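Local coordinates for protein ketosynthase (Streptomyces sp. MSC090213JE08, PDB 6KXD) that forms, with a partner ketosynthase chain, the ketosynthase/chain length factor of a highly reducing type II polyketide synthase, this chain probably being the chain length factor, at residues Leu118-Phe131 / Val144-Ala158. Sequence-based numbering, arbitrary orientation.
Sequences LGITMGSLENVTDF and VDAGRIPFGSLNHAA
Asn127 on helix 125-137 sends its side-chain amide across to the backbone of 144-158. CG lies anti to the backbone N (chi1 179°), which carries the amide to Arg148 and Gly152. Asn127 ND2 donates to Arg148 O at 2.8 Å. That oxygen lies close to the amide plane, but ND2 stands above the carbonyl plane. On the other branch, Asn127 OD1 packs against Gly152 CA at 3.2 Å. A water accepts from both Asn127 ND2 and Arg148 NE. An alanine here removes the amide that donates to Arg148 O and to this water, which would probably leave the water, and with it Arg148 NE, less firmly held.

The Arg148 chain bends at chi2 and chi3 and brings its guanidinium to Asp130. Arg148 NH2 donates to Asp130 OD2 at 2.8 Å in a fairly straight bond that is part of a salt bridge. The oxygen lies in the guanidinium plane, but the donor meets its anti side tilted from the carboxylate plane. NH1 adds a weak bond to the same oxygen. The two planes are steeply turned, 78° apart.

Both segments belong to the thiolase-type fold of the ketoacyl synthase N-terminal domain. The first leaves the core strand 114-119 and enters helix 125-137. The second ends in helix 156-165, beside that strand. There Leu118 CD2 meets Ala157 CB at 3.5 Å.

Between these ends, Leu154 reaches into the 120-123 loop. Leu154 CD2 abuts Met122 O at 3.3 Å and also touches Gly123 CA, where a beta carbon would clash. Ile120 CD1 approaches Leu154 CB, the two side chains crossing at about a right angle. A second water bridges Ser124 N and Gly152 O.

At the far end Val144 CG1 sits over one face of the Phe131 ring in a CH-pi contact, 3.9 Å from the centroid. Ile149 CG1 comes to the ring edge, 4.0 Å from Phe131 CE2.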
loop_
_atom_site.group_PDB
_atom_site.type_symbol
_atom_site.label_atom_id
_atom_site.label_comp_id
_atom_site.label_asym_id
_atom_site.label_seq_id
_atom_site.Cartn_x
_atom_site.Cartn_y
_atom_site.Cartn_z
ATOM N N LEU B 118 -0.531 7.656 -2.993
ATOM C CA LEU B 118 -1.855 7.553 -3.476
ATOM C C LEU B 118 -2.603 6.459 -2.708
ATOM O O LEU B 118 -2.077 5.382 -2.556
ATOM C CB LEU B 118 -1.841 7.207 -4.954
ATOM C CG LEU B 118 -3.185 7.309 -5.668
ATOM C CD1 LEU B 118 -3.703 8.746 -5.748
ATOM C CD2 LEU B 118 -3.092 6.727 -7.078
ATOM N N GLY B 119 -3.794 6.784 -2.216
ATOM C CA GLY B 119 -4.687 5.765 -1.628
ATOM C C GLY B 119 -5.637 5.169 -2.672
ATOM O O GLY B 119 -6.166 5.832 -3.597
ATOM N N ILE B 120 -5.895 3.870 -2.511
ATOM C CA ILE B 120 -6.743 3.110 -3.418
ATOM C C ILE B 120 -7.596 2.181 -2.556
ATOM O O ILE B 120 -7.373 2.114 -1.361
ATOM C CB ILE B 120 -5.911 2.281 -4.409
ATOM C CG1 ILE B 120 -4.994 1.292 -3.689
ATOM C CG2 ILE B 120 -5.154 3.205 -5.346
ATOM C CD1 ILE B 120 -4.288 0.263 -4.589
ATOM N N THR B 121 -8.540 1.505 -3.213
ATOM C CA THR B 121 -9.315 0.408 -2.620
ATOM C C THR B 121 -8.634 -0.897 -3.026
ATOM O O THR B 121 -8.055 -1.648 -2.217
ATOM C CB THR B 121 -10.779 0.472 -3.049
ATOM O OG1 THR B 121 -11.381 1.706 -2.682
ATOM C CG2 THR B 121 -11.598 -0.644 -2.445
ATOM N N MET B 122 -8.622 -1.140 -4.334
ATOM C CA MET B 122 -8.018 -2.342 -4.817
ATOM C C MET B 122 -7.589 -2.137 -6.255
ATOM O O MET B 122 -7.584 -3.060 -7.050
ATOM C CB MET B 122 -9.036 -3.486 -4.725
ATOM C CG MET B 122 -8.433 -4.854 -4.820
ATOM S SD MET B 122 -6.981 -5.065 -3.835
ATOM C CE MET B 122 -6.481 -6.722 -4.304
ATOM N N GLY B 123 -7.110 -0.932 -6.559
ATOM C CA GLY B 123 -6.585 -0.660 -7.897
ATOM C C GLY B 123 -7.660 -0.721 -8.984
ATOM O O GLY B 123 -8.848 -0.413 -8.790
ATOM N N SER B 124 -7.222 -1.069 -10.204
ATOM C CA SER B 124 -8.136 -1.171 -11.307
ATOM C C SER B 124 -8.726 -2.576 -11.268
ATOM O O SER B 124 -8.091 -3.541 -11.685
ATOM C CB SER B 124 -7.501 -0.949 -12.645
ATOM O OG SER B 124 -8.483 -1.141 -13.652
ATOM N N LEU B 125 -9.914 -2.702 -10.698
ATOM C CA LEU B 125 -10.571 -4.000 -10.784
ATOM C C LEU B 125 -10.975 -4.287 -12.232
ATOM O O LEU B 125 -11.136 -5.434 -12.574
ATOM C CB LEU B 125 -11.790 -4.020 -9.881
ATOM C CG LEU B 125 -11.419 -4.012 -8.416
ATOM C CD1 LEU B 125 -12.601 -3.534 -7.553
ATOM C CD2 LEU B 125 -10.901 -5.376 -8.006
ATOM N N GLU B 126 -11.137 -3.255 -13.055
ATOM C CA GLU B 126 -11.403 -3.479 -14.470
ATOM C C GLU B 126 -10.217 -4.227 -15.106
ATOM O O GLU B 126 -10.407 -5.200 -15.863
ATOM C CB GLU B 126 -11.658 -2.185 -15.220
ATOM C CG GLU B 126 -11.906 -2.403 -16.713
ATOM C CD GLU B 126 -12.279 -1.149 -17.467
ATOM O OE1 GLU B 126 -11.956 -0.050 -16.994
ATOM O OE2 GLU B 126 -12.888 -1.278 -18.532
ATOM N N ASN B 127 -8.989 -3.804 -14.791
ATOM C CA ASN B 127 -7.818 -4.404 -15.372
ATOM C C ASN B 127 -7.724 -5.884 -14.954
ATOM O O ASN B 127 -7.543 -6.792 -15.811
ATOM C CB ASN B 127 -6.559 -3.616 -15.007
ATOM C CG ASN B 127 -5.310 -4.220 -15.573
ATOM O OD1 ASN B 127 -4.905 -5.270 -15.125
ATOM N ND2 ASN B 127 -4.696 -3.547 -16.534
ATOM N N VAL B 128 -7.859 -6.143 -13.650
ATOM C CA VAL B 128 -7.546 -7.420 -13.111
ATOM C C VAL B 128 -8.635 -8.416 -13.545
ATOM O O VAL B 128 -8.307 -9.565 -13.808
ATOM C CB VAL B 128 -7.376 -7.384 -11.590
ATOM C CG1 VAL B 128 -8.678 -7.069 -10.892
ATOM C CG2 VAL B 128 -6.801 -8.695 -11.077
ATOM N N THR B 129 -9.874 -7.965 -13.588
ATOM C CA THR B 129 -11.004 -8.817 -13.952
ATOM C C THR B 129 -11.004 -9.079 -15.458
ATOM O O THR B 129 -11.355 -10.142 -15.892
ATOM C CB THR B 129 -12.377 -8.274 -13.546
ATOM O OG1 THR B 129 -12.694 -7.015 -14.134
ATOM C CG2 THR B 129 -12.517 -8.219 -12.040
ATOM N N ASP B 130 -10.584 -8.096 -16.249
ATOM C CA ASP B 130 -10.428 -8.327 -17.690
ATOM C C ASP B 130 -9.325 -9.364 -17.915
ATOM O O ASP B 130 -9.503 -10.269 -18.717
ATOM C CB ASP B 130 -10.173 -7.038 -18.468
ATOM C CG ASP B 130 -11.377 -6.142 -18.669
ATOM O OD1 ASP B 130 -12.526 -6.545 -18.341
ATOM O OD2 ASP B 130 -11.143 -5.009 -19.134
ATOM N N PHE B 131 -8.194 -9.227 -17.213
ATOM C CA PHE B 131 -7.077 -10.115 -17.290
ATOM C C PHE B 131 -7.558 -11.525 -16.939
ATOM O O PHE B 131 -7.308 -12.508 -17.645
ATOM C CB PHE B 131 -5.963 -9.659 -16.360
ATOM C CG PHE B 131 -4.778 -10.573 -16.207
ATOM C CD1 PHE B 131 -4.796 -11.668 -15.362
ATOM C CD2 PHE B 131 -3.602 -10.302 -16.888
ATOM C CE1 PHE B 131 -3.683 -12.479 -15.221
ATOM C CE2 PHE B 131 -2.478 -11.093 -16.711
ATOM C CZ PHE B 131 -2.517 -12.186 -15.894
ATOM N N VAL B 144 -3.503 -13.442 -22.363
ATOM C CA VAL B 144 -4.103 -12.215 -21.911
ATOM C C VAL B 144 -3.628 -11.079 -22.824
ATOM O O VAL B 144 -2.615 -11.236 -23.561
ATOM C CB VAL B 144 -3.691 -11.953 -20.449
ATOM C CG1 VAL B 144 -4.107 -13.091 -19.537
ATOM C CG2 VAL B 144 -2.198 -11.710 -20.319
ATOM N N ASP B 145 -4.347 -9.950 -22.754
ATOM C CA ASP B 145 -3.876 -8.650 -23.299
ATOM C C ASP B 145 -2.608 -8.238 -22.542
ATOM O O ASP B 145 -2.656 -7.649 -21.463
ATOM C CB ASP B 145 -5.010 -7.628 -23.263
ATOM C CG ASP B 145 -4.662 -6.293 -23.894
ATOM O OD1 ASP B 145 -3.466 -6.052 -24.108
ATOM O OD2 ASP B 145 -5.594 -5.513 -24.125
ATOM N N ALA B 146 -1.451 -8.545 -23.122
ATOM C CA ALA B 146 -0.164 -8.358 -22.471
ATOM C C ALA B 146 0.140 -6.864 -22.280
ATOM O O ALA B 146 0.870 -6.525 -21.368
ATOM C CB ALA B 146 0.929 -9.050 -23.239
ATOM N N GLY B 147 -0.426 -6.020 -23.142
ATOM C CA GLY B 147 -0.240 -4.571 -23.086
ATOM C C GLY B 147 -0.939 -3.987 -21.864
ATOM O O GLY B 147 -0.579 -2.940 -21.405
ATOM N N ARG B 148 -1.939 -4.703 -21.333
ATOM C CA ARG B 148 -2.700 -4.226 -20.131
ATOM C C ARG B 148 -1.925 -4.536 -18.851
ATOM O O ARG B 148 -2.216 -3.924 -17.812
ATOM C CB ARG B 148 -4.104 -4.835 -20.045
ATOM C CG ARG B 148 -5.083 -4.432 -21.140
ATOM C CD ARG B 148 -5.845 -3.140 -20.972
ATOM N NE ARG B 148 -6.787 -3.125 -19.860
ATOM C CZ ARG B 148 -7.995 -3.689 -19.859
ATOM N NH1 ARG B 148 -8.365 -4.473 -20.855
ATOM N NH2 ARG B 148 -8.827 -3.477 -18.851
ATOM N N ILE B 149 -0.936 -5.437 -18.901
ATOM C CA ILE B 149 -0.304 -5.963 -17.696
ATOM C C ILE B 149 0.389 -4.868 -16.877
ATOM O O ILE B 149 0.234 -4.802 -15.666
ATOM C CB ILE B 149 0.652 -7.123 -18.068
ATOM C CG1 ILE B 149 -0.141 -8.372 -18.471
ATOM C CG2 ILE B 149 1.625 -7.415 -16.947
ATOM C CD1 ILE B 149 0.726 -9.577 -18.779
ATOM N N PRO B 150 1.189 -3.961 -17.472
ATOM C CA PRO B 150 1.851 -2.927 -16.669
ATOM C C PRO B 150 0.826 -2.183 -15.778
ATOM O O PRO B 150 0.982 -2.021 -14.506
ATOM C CB PRO B 150 2.530 -2.057 -17.741
ATOM C CG PRO B 150 2.695 -2.967 -18.946
ATOM C CD PRO B 150 1.507 -3.910 -18.903
ATOM N N PHE B 151 -0.331 -1.903 -16.368
ATOM C CA PHE B 151 -1.338 -1.075 -15.762
ATOM C C PHE B 151 -1.986 -1.755 -14.551
ATOM O O PHE B 151 -2.590 -1.082 -13.753
ATOM C CB PHE B 151 -2.376 -0.674 -16.812
ATOM C CG PHE B 151 -1.777 0.154 -17.913
ATOM C CD1 PHE B 151 -1.475 1.493 -17.704
ATOM C CD2 PHE B 151 -1.507 -0.397 -19.157
ATOM C CE1 PHE B 151 -0.911 2.258 -18.715
ATOM C CE2 PHE B 151 -0.955 0.377 -20.169
ATOM C CZ PHE B 151 -0.653 1.703 -19.948
ATOM N N GLY B 152 -1.857 -3.079 -14.428
ATOM C CA GLY B 152 -2.564 -3.863 -13.441
ATOM C C GLY B 152 -2.021 -3.664 -12.031
ATOM O O GLY B 152 -2.748 -3.805 -11.045
ATOM N N SER B 153 -0.750 -3.304 -11.922
ATOM C CA SER B 153 -0.110 -3.230 -10.621
ATOM C C SER B 153 -0.898 -2.247 -9.740
ATOM O O SER B 153 -1.319 -1.205 -10.201
ATOM C CB SER B 153 1.299 -2.795 -10.791
ATOM O OG SER B 153 2.034 -3.106 -9.633
ATOM N N LEU B 154 -1.094 -2.572 -8.471
ATOM C CA LEU B 154 -1.835 -1.654 -7.612
ATOM C C LEU B 154 -1.119 -0.290 -7.506
ATOM O O LEU B 154 -1.779 0.691 -7.287
ATOM C CB LEU B 154 -2.061 -2.295 -6.237
ATOM C CG LEU B 154 -2.936 -3.566 -6.218
ATOM C CD1 LEU B 154 -3.055 -4.112 -4.796
ATOM C CD2 LEU B 154 -4.335 -3.276 -6.782
ATOM N N ASN B 155 0.203 -0.274 -7.596
ATOM C CA ASN B 155 0.985 0.902 -7.444
ATOM C C ASN B 155 1.168 1.600 -8.787
ATOM O O ASN B 155 1.920 2.553 -8.870
ATOM C CB ASN B 155 2.313 0.616 -6.762
ATOM C CG ASN B 155 3.216 -0.323 -7.530
ATOM O OD1 ASN B 155 2.764 -0.940 -8.519
ATOM N ND2 ASN B 155 4.432 -0.470 -7.044
ATOM N N HIS B 156 0.495 1.141 -9.838
ATOM C CA HIS B 156 0.767 1.680 -11.146
ATOM C C HIS B 156 0.407 3.170 -11.249
ATOM O O HIS B 156 1.175 3.908 -11.862
ATOM C CB HIS B 156 0.036 0.959 -12.255
ATOM C CG HIS B 156 0.450 1.500 -13.575
ATOM N ND1 HIS B 156 -0.292 2.448 -14.254
ATOM C CD2 HIS B 156 1.577 1.292 -14.300
ATOM C CE1 HIS B 156 0.358 2.754 -15.387
ATOM N NE2 HIS B 156 1.463 2.061 -15.442
ATOM N N ALA B 157 -0.742 3.595 -10.717
ATOM C CA ALA B 157 -1.112 5.025 -10.821
ATOM C C ALA B 157 -0.035 5.917 -10.177
ATOM O O ALA B 157 0.398 6.938 -10.783
ATOM C CB ALA B 157 -2.498 5.291 -10.256
ATOM N N ALA B 158 0.476 5.548 -8.987
ATOM C CA ALA B 158 1.430 6.354 -8.290
ATOM C C ALA B 158 2.738 6.404 -9.102
ATOM O O ALA B 158 3.336 7.453 -9.249
ATOM C CB ALA B 158 1.611 5.840 -6.881
HETATM O O HOH W 1 -4.481 -1.635 -10.439
HETATM O O HOH W 2 -5.775 -1.340 -18.288
#